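Local coordinates for protein cyanophage-like gp41-1 intein (PDB 6QAZ) that is a single-chain form of a naturally split intein, which probably excises itself and joins its flanking sequences by a peptide bond, at residues Phe68-Thr72 and Gly73-Ile77; Lys18-Ser21 and Asn22-Val25. All coordinates share one frame; numbering follows the deposited sequence. Where two conformers were deposited one is given.

Contact 1: Phe68-Thr72 and Gly73-Ile77; sequences FPTQT and GEMNI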
ATOM      1  N   PHE A  68      -6.248  -3.321  -0.396  1.00 13.70           N
ATOM      2  CA  PHE A  68      -5.541  -3.931   0.734  1.00 13.41           C
ATOM      3  C   PHE A  68      -6.133  -5.295   1.043  1.00 14.12           C
ATOM      4  O   PHE A  68      -7.358  -5.455   1.063  1.00 15.30           O
ATOM      5  CB  PHE A  68      -5.713  -3.119   2.024  1.00 14.16           C
ATOM      6  CG  PHE A  68      -5.097  -1.759   1.961  1.00 13.57           C
ATOM      7  CD1 PHE A  68      -5.767  -0.694   1.354  1.00 13.94           C
ATOM      8  CD2 PHE A  68      -3.834  -1.527   2.495  1.00 13.51           C
ATOM      9  CE1 PHE A  68      -5.177   0.547   1.252  1.00 14.23           C
ATOM     10  CE2 PHE A  68      -3.274  -0.274   2.433  1.00 14.59           C
ATOM     11  CZ  PHE A  68      -3.942   0.756   1.804  1.00 14.41           C
ATOM     12  N   PRO A  69      -5.304  -6.266   1.408  1.00 14.21           N
ATOM     13  CA  PRO A  69      -5.818  -7.538   1.896  1.00 15.15           C
ATOM     14  C   PRO A  69      -6.469  -7.328   3.250  1.00 15.01           C
ATOM     15  O   PRO A  69      -5.965  -6.610   4.108  1.00 16.98           O
ATOM     16  CB  PRO A  69      -4.599  -8.446   1.973  1.00 17.20           C
ATOM     17  CG  PRO A  69      -3.429  -7.552   1.976  1.00 17.10           C
ATOM     18  CD  PRO A  69      -3.846  -6.267   1.310  1.00 13.70           C
ATOM     19  N   THR A  70      -7.586  -8.011   3.456  1.00 15.78           N
ATOM     20  CA  THR A  70      -8.320  -8.014   4.727  1.00 16.22           C
ATOM     21  C   THR A  70      -8.754  -9.452   4.983  1.00 15.99           C
ATOM     22  O   THR A  70      -8.661 -10.318   4.115  1.00 17.08           O
ATOM     23  CB  THR A  70      -9.538  -7.084   4.700  1.00 16.35           C
ATOM     24  OG1 THR A  70     -10.650  -7.724   4.051  1.00 17.17           O
ATOM     25  CG2 THR A  70      -9.257  -5.726   4.111  1.00 18.08           C
ATOM     26  N   GLN A  71      -9.343  -9.675   6.147  1.00 16.96           N
ATOM     27  CA  GLN A  71      -9.887 -11.002   6.451  1.00 17.33           C
ATOM     28  C   GLN A  71     -11.025 -11.406   5.514  1.00 16.88           C
ATOM     29  O   GLN A  71     -11.311 -12.623   5.433  1.00 19.00           O
ATOM     30  CB  GLN A  71     -10.399 -11.035   7.893  1.00 18.47           C
ATOM     31  CG  GLN A  71      -9.257 -11.018   8.918  1.00 20.87           C
ATOM     32  CD  GLN A  71      -9.765 -10.719  10.309  1.00 21.09           C
ATOM     33  OE1 GLN A  71     -10.187  -9.610  10.586  1.00 25.72           O
ATOM     34  NE2 GLN A  71      -9.778 -11.736  11.143  1.00 22.45           N
ATOM     35  N   THR A  72     -11.662 -10.478   4.836  1.00 16.24           N
ATOM     36  CA  THR A  72     -12.732 -10.835   3.889  1.00 17.06           C
ATOM     37  C   THR A  72     -12.268 -10.823   2.443  1.00 18.19           C
ATOM     38  O   THR A  72     -13.086 -11.141   1.567  1.00 22.26           O
ATOM     39  CB  THR A  72     -13.919  -9.899   4.082  1.00 18.39           C
ATOM     40  OG1 THR A  72     -13.539  -8.564   3.764  1.00 22.75           O
ATOM     41  CG2 THR A  72     -14.477  -9.959   5.486  1.00 19.84           C
ATOM     42  N   GLY A  73     -11.006 -10.580   2.179  1.00 17.11           N
ATOM     43  CA  GLY A  73     -10.497 -10.429   0.819  1.00 17.63           C
ATOM     44  C   GLY A  73      -9.989  -9.020   0.572  1.00 15.87           C
ATOM     45  O   GLY A  73      -9.962  -8.166   1.452  1.00 17.36           O
ATOM     46  N   GLU A  74      -9.590  -8.778  -0.662  1.00 15.63           N
ATOM     47  CA  GLU A  74      -9.060  -7.453  -1.023  1.00 14.98           C
ATOM     48  C   GLU A  74     -10.182  -6.421  -0.955  1.00 15.40           C
ATOM     49  O   GLU A  74     -11.288  -6.670  -1.432  1.00 17.87           O
ATOM     50  CB  GLU A  74      -8.482  -7.477  -2.435  1.00 16.06           C
ATOM     51  CG  GLU A  74      -7.222  -8.311  -2.537  1.00 17.67           C
ATOM     52  CD  GLU A  74      -5.991  -7.667  -1.907  1.00 18.22           C
ATOM     53  OE1 GLU A  74      -6.008  -6.492  -1.605  1.00 18.94           O
ATOM     54  OE2 GLU A  74      -4.975  -8.389  -1.730  1.00 21.11           O
ATOM     55  N   MET A  75      -9.880  -5.260  -0.401  1.00 14.78           N
ATOM     56  CA  MET A  75     -10.855  -4.187  -0.286  1.00 14.83           C
ATOM     57  C   MET A  75     -10.194  -2.845  -0.522  1.00 14.39           C
ATOM     58  O   MET A  75      -9.035  -2.648  -0.151  1.00 15.21           O
ATOM     59  CB  MET A  75     -11.522  -4.258   1.090  0.54 16.63           C
ATOM     60  CG  MET A  75     -12.854  -3.585   1.109  0.54 18.48           C
ATOM     61  SD  MET A  75     -13.714  -3.606   2.672  0.54 20.97           S
ATOM     62  CE  MET A  75     -14.027  -5.351   2.879  0.54 26.36           C
ATOM     63  N   ASN A  76     -10.975  -1.905  -1.044  1.00 14.53           N
ATOM     64  CA  ASN A  76     -10.528  -0.526  -1.218  1.00 14.16           C
ATOM     65  C   ASN A  76     -11.536   0.412  -0.560  1.00 14.17           C
ATOM     66  O   ASN A  76     -12.631   0.011  -0.188  1.00 14.73           O
ATOM     67  CB  ASN A  76     -10.251  -0.173  -2.670  1.00 14.18           C
ATOM     68  CG  ASN A  76     -11.364  -0.520  -3.633  1.00 14.95           C
ATOM     69  OD1 ASN A  76     -12.523  -0.687  -3.212  1.00 16.76           O
ATOM     70  ND2 ASN A  76     -11.047  -0.649  -4.905  1.00 15.30           N
ATOM     71  N   ILE A  77     -11.155   1.664  -0.424  1.00 14.27           N
ATOM     72  CA  ILE A  77     -12.050   2.672   0.183  1.00 14.43           C
ATOM     73  C   ILE A  77     -13.320   2.780  -0.646  1.00 15.38           C
ATOM     74  O   ILE A  77     -14.441   2.834  -0.063  1.00 16.38           O
ATOM     75  CB  ILE A  77     -11.309   4.000   0.368  1.00 14.78           C
ATOM     76  CG1 ILE A  77     -10.232   3.835   1.445  1.00 14.53           C
ATOM     77  CG2 ILE A  77     -12.257   5.140   0.689  1.00 16.80           C
ATOM     78  CD1 ILE A  77      -9.215   4.969   1.453  1.00 15.75           C
TER
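Thr70 and Gly73 meet round the tip of a beta hairpin with a two-residue loop. The hydroxyl OG1 of Thr70 donates to Gly73 O at 2.7 Å, arriving in the carbonyl plane on a lone pair. With chi1 at 81°, OG1 stands between the backbone N and carbonyl carbon of its own residue and faces the turn. The same oxygen accepts from Thr72 N at 3.0 Å, which makes an ST turn within the type I turn from Thr70 to Gly73. Gly73 N closes that turn on Thr70 O (3.1 Å), coming from above the carbonyl plane. Farther from the tip, Phe68 and Met75 form an antiparallel hydrogen-bonded pair, Phe68 N to Met75 O and Met75 N to Phe68 O, each 2.9 Å long. On the face carrying Thr70, the methyl CG2 of Thr70 touches Met75 CB at 4.1 Å, and Met75, in one of its two conformers, bends at its last torsion and brings CE to 3.4 Å from Thr72 OG1. On the other face Glu74 lies alongside the ring of Pro69, its OE1 3.6 Å from Pro69 CD. The Phe68 ring packs edge-to-face on His66 and touches Leu81, Leu87 and Thr126. The chemistry implies a turn fixed from within: one threonine hydroxyl, both donor and acceptor, ties the two strand ends together and limits its own rotation.

Contact 2: Lys18-Ser21 and Asn22-Val25; sequences KEIS and NIQV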
ATOM      1  N   LYS A  18      13.151   1.902   0.775  1.00 14.88           N
ATOM      2  CA  LYS A  18      13.126   2.886  -0.311  1.00 14.89           C
ATOM      3  C   LYS A  18      11.768   3.570  -0.344  1.00 14.52           C
ATOM      4  O   LYS A  18      10.751   2.919  -0.099  1.00 15.66           O
ATOM      5  CB  LYS A  18      13.365   2.232  -1.680  0.60 15.46           C
ATOM      6  CG  LYS A  18      14.738   1.628  -1.875  0.60 16.57           C
ATOM      7  CD  LYS A  18      15.012   1.217  -3.306  0.60 18.28           C
ATOM      8  CE  LYS A  18      16.347   0.522  -3.474  0.60 19.89           C
ATOM      9  NZ  LYS A  18      16.672   0.264  -4.892  0.60 20.64           N
ATOM     10  N   GLU A  19      11.746   4.844  -0.693  1.00 14.80           N
ATOM     11  CA  GLU A  19      10.473   5.490  -1.012  1.00 14.37           C
ATOM     12  C   GLU A  19       9.990   4.952  -2.347  1.00 14.19           C
ATOM     13  O   GLU A  19      10.774   4.729  -3.295  1.00 14.90           O
ATOM     14  CB  GLU A  19      10.595   7.004  -1.058  1.00 15.63           C
ATOM     15  CG  GLU A  19      10.839   7.590   0.334  1.00 17.36           C
ATOM     16  CD  GLU A  19      10.929   9.123   0.381  1.00 21.41           C
ATOM     17  OE1 GLU A  19      10.964   9.772  -0.688  1.00 25.42           O
ATOM     18  OE2 GLU A  19      10.901   9.692   1.480  1.00 27.99           O
ATOM     19  N   ILE A  20       8.685   4.734  -2.458  1.00 13.93           N
ATOM     20  CA  ILE A  20       8.143   4.069  -3.645  1.00 14.48           C
ATOM     21  C   ILE A  20       8.385   4.917  -4.896  1.00 14.88           C
ATOM     22  O   ILE A  20       8.490   4.345  -5.991  1.00 15.44           O
ATOM     23  CB  ILE A  20       6.681   3.682  -3.420  1.00 14.41           C
ATOM     24  CG1 ILE A  20       6.231   2.619  -4.411  1.00 16.12           C
ATOM     25  CG2 ILE A  20       5.780   4.885  -3.365  1.00 14.53           C
ATOM     26  CD1 ILE A  20       4.853   2.103  -4.178  1.00 17.15           C
ATOM     27  N   SER A  21       8.472   6.234  -4.770  1.00 15.33           N
ATOM     28  CA  SER A  21       8.809   7.095  -5.912  1.00 17.14           C
ATOM     29  C   SER A  21      10.174   6.776  -6.505  1.00 16.44           C
ATOM     30  O   SER A  21      10.427   7.196  -7.628  1.00 18.86           O
ATOM     31  CB  SER A  21       8.781   8.551  -5.473  1.00 20.71           C
ATOM     32  OG  SER A  21       9.798   8.773  -4.490  1.00 21.89           O
ATOM     33  N   ASN A  22      11.042   6.083  -5.778  1.00 15.37           N
ATOM     34  CA  ASN A  22      12.387   5.746  -6.252  1.00 15.53           C
ATOM     35  C   ASN A  22      12.451   4.295  -6.757  1.00 14.99           C
ATOM     36  O   ASN A  22      13.514   3.899  -7.213  1.00 17.21           O
ATOM     37  CB  ASN A  22      13.402   6.005  -5.152  1.00 15.93           C
ATOM     38  CG  ASN A  22      13.523   7.463  -4.783  1.00 16.73           C
ATOM     39  OD1 ASN A  22      13.351   8.335  -5.638  1.00 18.60           O
ATOM     40  ND2 ASN A  22      13.794   7.769  -3.521  1.00 19.44           N
ATOM     41  N   ILE A  23      11.385   3.536  -6.658  1.00 14.63           N
ATOM     42  CA  ILE A  23      11.380   2.122  -7.092  1.00 14.90           C
ATOM     43  C   ILE A  23      11.445   2.073  -8.619  1.00 15.38           C
ATOM     44  O   ILE A  23      10.835   2.890  -9.322  1.00 17.03           O
ATOM     45  CB  ILE A  23      10.143   1.424  -6.526  1.00 15.27           C
ATOM     46  CG1 ILE A  23      10.318   1.138  -5.041  1.00 15.84           C
ATOM     47  CG2 ILE A  23       9.759   0.175  -7.327  1.00 17.42           C
ATOM     48  CD1 ILE A  23      11.276   0.025  -4.727  1.00 16.95           C
ATOM     49  N   GLN A  24      12.169   1.080  -9.103  1.00 15.75           N
ATOM     50  CA  GLN A  24      12.312   0.844 -10.551  1.00 16.84           C
ATOM     51  C   GLN A  24      11.986  -0.603 -10.862  1.00 15.82           C
ATOM     52  O   GLN A  24      12.063  -1.490  -9.988  1.00 15.82           O
ATOM     53  CB  GLN A  24      13.673   1.314 -11.022  0.50 19.56           C
ATOM     54  CG  GLN A  24      14.788   0.529 -10.425  0.50 21.74           C
ATOM     55  CD  GLN A  24      16.061   1.269 -10.755  0.50 23.70           C
ATOM     56  OE1 GLN A  24      16.705   1.859  -9.894  0.50 27.39           O
ATOM     57  NE2 GLN A  24      16.383   1.286 -12.028  0.50 21.52           N
ATOM     58  N   VAL A  25      11.640  -0.853 -12.100  1.00 16.23           N
ATOM     59  CA  VAL A  25      11.451  -2.230 -12.567  1.00 16.57           C
ATOM     60  C   VAL A  25      12.710  -3.016 -12.260  1.00 17.37           C
ATOM     61  O   VAL A  25      13.833  -2.544 -12.476  1.00 17.81           O
ATOM     62  CB  VAL A  25      11.119  -2.265 -14.058  0.80 19.56           C
ATOM     63  CG1 VAL A  25      11.166  -3.690 -14.611  0.80 24.05           C
ATOM     64  CG2 VAL A  25       9.794  -1.580 -14.368  0.80 20.47           C
TER
HETATM   65  O   HOH W   1      15.373   1.790  -7.251  1.00 21.93           O
HETATM   66  O   HOH W   2      14.348   5.994  -1.315  1.00 21.96           O
HETATM   67  O   HOH W   3       8.397   4.291  -8.722  1.00 25.89           O
HETATM   68  O   HOH W   4      11.097   5.290  -9.857  1.00 57.85           O
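Asn22 N closes on Glu19 O, at 2.8 Å, the first of two overlapping 3-10 turns, as the chain leaves strand 16-19. Ile23 N closes the second on Ile20 O at 3.1 Å. Both donors sit above the carbonyl planes, the second by 67°. From Ile23 onward the backbone is extended. The Ile23 side chain lies beside the turn; chi1 -75° puts CG1 next to its own backbone N, 4.4 Å from Ile20 CG1. Its CD1 meets the aliphatic chain of Lys18, which, in the one of its two conformers described here, is extended beyond CG and crosses it at about a right angle, with Lys18 CD 4.2 Å from Ile23 CD1. Water joins the polar groups. One molecule accepts from both Glu19 N and Asn22 ND2, each at 2.9 Å, thus linking the strand end to the asparagine amide. Another accepts from Lys18 NZ of that same conformer at 3.1 Å and reaches Asn22 O. The charged ends have further partners, Lys18 in a salt bridge with Asp27 and Glu19 in one with Lys8; Asp27 also receives Gln24 N, so one carboxylate binds both the lysine and the chain leaving the turn. Ile20 is buried against Ile109 and Ile111 of strand 93-113, while Ile23 rests on Val11 and Thr13 of strand 10-13. The turn thus leads from strand 16-19 toward strand 28-31, with one isoleucine packed on each of these two strands.

The two contacts lie on opposite sides of the chain's centre, their own centres about 24 Å apart, and share no element. Contact 2 comes first in the sequence, at the end of a hairpin strand, and is partly buried; contact 1 is a surface hairpin in itself. Both are local turns closed by backbone bonds, a reversal in contact 1 and a bend in contact 2, but contact 1 pairs two short strands and locks their tip with a side-chain hydroxyl, whereas contact 2 winds into a 3-10 turn and combines isoleucine packing with bridging waters and outside salt bridges. Each is anchored inward by apolar residues, Phe68 in contact 1, Ile20 and Ile23 in contact 2.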